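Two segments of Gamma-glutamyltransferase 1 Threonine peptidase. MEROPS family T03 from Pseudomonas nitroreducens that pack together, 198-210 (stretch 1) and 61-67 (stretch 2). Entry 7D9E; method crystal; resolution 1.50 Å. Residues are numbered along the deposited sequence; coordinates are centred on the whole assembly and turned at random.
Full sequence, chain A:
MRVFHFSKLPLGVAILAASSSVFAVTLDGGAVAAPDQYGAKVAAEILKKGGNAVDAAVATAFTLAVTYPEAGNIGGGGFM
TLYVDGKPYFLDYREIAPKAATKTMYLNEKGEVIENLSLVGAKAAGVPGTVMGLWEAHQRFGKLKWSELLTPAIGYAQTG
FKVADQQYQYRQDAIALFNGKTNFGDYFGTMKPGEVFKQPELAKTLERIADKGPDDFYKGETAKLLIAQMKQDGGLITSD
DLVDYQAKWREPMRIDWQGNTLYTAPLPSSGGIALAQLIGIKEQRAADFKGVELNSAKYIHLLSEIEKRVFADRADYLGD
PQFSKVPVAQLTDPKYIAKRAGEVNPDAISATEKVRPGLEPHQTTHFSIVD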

# COMPACT_ATOMS: atom_id res chain seq x y z
N LYS A 198 24.34 -6.06 6.95
CA LYS A 198 24.22 -5.49 8.28
C LYS A 198 24.07 -3.98 8.22
O LYS A 198 24.60 -3.32 7.32
CB LYS A 198 25.44 -5.83 9.14
CG LYS A 198 25.73 -7.33 9.22
CD LYS A 198 26.98 -7.67 10.01
CE LYS A 198 27.22 -9.17 10.02
NZ LYS A 198 28.42 -9.54 10.81
N GLN A 199 23.37 -3.43 9.20
CA GLN A 199 23.03 -2.01 9.24
C GLN A 199 23.22 -1.46 10.64
O GLN A 199 22.26 -1.21 11.38
CB GLN A 199 21.61 -1.76 8.72
CG GLN A 199 21.36 -2.36 7.37
CD GLN A 199 19.92 -2.24 6.92
OE1 GLN A 199 19.46 -1.17 6.52
NE2 GLN A 199 19.18 -3.33 7.05
N PRO A 200 24.47 -1.20 11.02
CA PRO A 200 24.74 -0.80 12.42
C PRO A 200 24.18 0.55 12.81
O PRO A 200 23.73 0.70 13.96
CB PRO A 200 26.27 -0.86 12.51
CG PRO A 200 26.74 -0.78 11.11
CD PRO A 200 25.71 -1.47 10.27
N GLU A 201 24.18 1.55 11.92
CA GLU A 201 23.60 2.84 12.28
C GLU A 201 22.11 2.71 12.52
O GLU A 201 21.55 3.29 13.47
CB GLU A 201 23.88 3.87 11.18
CG GLU A 201 25.34 4.30 11.06
CD GLU A 201 25.52 5.55 10.22
OE1 GLU A 201 24.62 5.84 9.39
OE2 GLU A 201 26.57 6.22 10.35
N LEU A 202 21.43 1.93 11.68
CA LEU A 202 20.00 1.72 11.86
C LEU A 202 19.73 0.97 13.16
O LEU A 202 18.72 1.23 13.83
CB LEU A 202 19.46 0.94 10.67
CG LEU A 202 17.97 0.66 10.65
CD1 LEU A 202 17.18 1.98 10.71
CD2 LEU A 202 17.57 -0.16 9.43
N ALA A 203 20.60 0.03 13.53
CA ALA A 203 20.43 -0.66 14.80
C ALA A 203 20.43 0.34 15.96
O ALA A 203 19.61 0.24 16.88
CB ALA A 203 21.52 -1.70 15.00
N LYS A 204 21.35 1.30 15.93
CA LYS A 204 21.39 2.30 16.99
C LYS A 204 20.13 3.16 16.97
O LYS A 204 19.59 3.51 18.03
CB LYS A 204 22.65 3.15 16.87
CG LYS A 204 23.93 2.36 17.20
CD LYS A 204 25.20 3.18 16.96
N THR A 205 19.63 3.51 15.78
CA THR A 205 18.39 4.27 15.68
C THR A 205 17.24 3.50 16.30
O THR A 205 16.43 4.06 17.06
CB THR A 205 18.11 4.57 14.21
OG1 THR A 205 19.17 5.37 13.68
CG2 THR A 205 16.79 5.28 14.01
N LEU A 206 17.14 2.21 16.00
CA LEU A 206 16.08 1.39 16.56
C LEU A 206 16.22 1.22 18.07
O LEU A 206 15.19 1.10 18.76
CB LEU A 206 16.04 0.03 15.86
CG LEU A 206 15.60 0.13 14.40
CD1 LEU A 206 15.93 -1.18 13.71
CD2 LEU A 206 14.12 0.42 14.30
N GLU A 207 17.45 1.22 18.59
CA GLU A 207 17.63 1.20 20.04
C GLU A 207 17.08 2.47 20.68
O GLU A 207 16.44 2.41 21.74
CB GLU A 207 19.11 1.01 20.40
CG GLU A 207 19.69 -0.32 19.99
CD GLU A 207 21.09 -0.53 20.53
OE1 GLU A 207 21.98 0.29 20.23
OE2 GLU A 207 21.31 -1.52 21.27
N ARG A 208 17.34 3.62 20.07
CA ARG A 208 16.78 4.87 20.59
C ARG A 208 15.25 4.85 20.55
O ARG A 208 14.59 5.29 21.50
CB ARG A 208 17.31 6.07 19.81
CG ARG A 208 18.82 6.27 19.97
CD ARG A 208 19.31 7.60 19.43
NE ARG A 208 19.02 7.81 18.02
CZ ARG A 208 19.82 7.41 17.03
NH1 ARG A 208 20.95 6.78 17.31
NH2 ARG A 208 19.48 7.65 15.77
N ILE A 209 14.68 4.36 19.44
CA ILE A 209 13.22 4.26 19.34
C ILE A 209 12.68 3.30 20.39
O ILE A 209 11.61 3.53 20.97
CB ILE A 209 12.82 3.85 17.91
CG1 ILE A 209 13.17 4.98 16.94
CG2 ILE A 209 11.35 3.53 17.84
CD1 ILE A 209 13.09 4.61 15.45
N ALA A 210 13.41 2.21 20.66
CA ALA A 210 12.97 1.28 21.69
C ALA A 210 12.89 1.96 23.05
O ALA A 210 12.00 1.66 23.86
CB ALA A 210 13.92 0.09 21.77
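Stretch 2 (61-67) AFTLAVT

Stretch 2 is helical throughout, the continuation of a helix that begins earlier in the chain, and it runs nearly antiparallel to helix 200-210: the axes cross at 163° and approach to 11.2 Å. In this register Val66 lies beside Gln199, just before the first turn of helix 200-210, and Phe62 lies beside Leu206, with CA atoms 7.8 and 8.2 Å apart respectively.

The apolar contacts follow from helical periodicity. Leu202, Leu206 and Ile209, spaced four and three residues apart, all point toward stretch 2, while Phe62 and Val66 are one turn apart. Val66 CG2 lies 3.5 Å from Leu206 CD1 and 4.0 Å from Leu202 CD2, its compact branched side chain fitting near both leucines. The broad ring of Phe62 reaches two residues of the partner helix: its CD1 is 3.7 Å from Leu206 CD2, and its CZ is 4.0 Å from Ile209 CG2. Ala65 brings little bulk, and its carbonyl O comes within 3.8 Å of Leu202 CD2.

Polar contacts gather at Gln199, the N-cap residue. Its amide can both donate and accept: NE2 donates a hydrogen bond to Val66 O at 2.9 Å, while OE1 accepts one from a water at 2.8 Å. That water also donates to Ala65 O at 2.9 Å, so one side chain serves two successive carbonyls, directly and through solvent.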

# COMPACT_ATOMS: atom_id res chain seq x y z
N ALA A 61 6.58 -4.79 11.70
CA ALA A 61 6.83 -3.57 10.94
C ALA A 61 8.24 -3.05 11.16
O ALA A 61 8.90 -2.60 10.22
CB ALA A 61 5.81 -2.50 11.31
N PHE A 62 8.74 -3.11 12.40
CA PHE A 62 10.13 -2.69 12.59
C PHE A 62 11.10 -3.69 11.98
O PHE A 62 12.14 -3.29 11.44
CB PHE A 62 10.43 -2.43 14.07
CG PHE A 62 9.90 -1.12 14.58
CD1 PHE A 62 10.41 0.08 14.13
CD2 PHE A 62 8.89 -1.10 15.53
CE1 PHE A 62 9.93 1.30 14.64
CE2 PHE A 62 8.40 0.11 16.04
CZ PHE A 62 8.91 1.30 15.57
N THR A 63 10.76 -4.99 12.01
CA THR A 63 11.63 -5.99 11.39
C THR A 63 11.78 -5.73 9.90
O THR A 63 12.90 -5.71 9.37
CB THR A 63 11.10 -7.40 11.64
OG1 THR A 63 11.25 -7.72 13.02
CG2 THR A 63 11.89 -8.42 10.85
N LEU A 64 10.67 -5.49 9.21
CA LEU A 64 10.73 -5.25 7.77
C LEU A 64 11.40 -3.92 7.43
O LEU A 64 11.91 -3.77 6.31
CB LEU A 64 9.33 -5.33 7.18
CG LEU A 64 8.64 -6.69 7.32
CD1 LEU A 64 7.16 -6.62 6.93
CD2 LEU A 64 9.36 -7.74 6.49
N ALA A 65 11.41 -2.95 8.35
CA ALA A 65 12.17 -1.72 8.16
C ALA A 65 13.66 -2.00 8.08
O ALA A 65 14.42 -1.17 7.56
CB ALA A 65 11.85 -0.76 9.30
N VAL A 66 14.09 -3.16 8.58
CA VAL A 66 15.46 -3.63 8.46
C VAL A 66 15.63 -4.56 7.26
O VAL A 66 16.52 -4.37 6.43
CB VAL A 66 15.91 -4.32 9.76
CG1 VAL A 66 17.33 -4.84 9.61
CG2 VAL A 66 15.79 -3.38 10.95
N THR A 67 14.78 -5.58 7.16
CA THR A 67 14.99 -6.66 6.20
C THR A 67 14.37 -6.41 4.84
O THR A 67 14.71 -7.14 3.90
CB THR A 67 14.49 -8.00 6.75
OG1 THR A 67 13.06 -7.97 6.86
CG2 THR A 67 15.11 -8.29 8.12
O HOH W 1 16.83 -0.23 6.15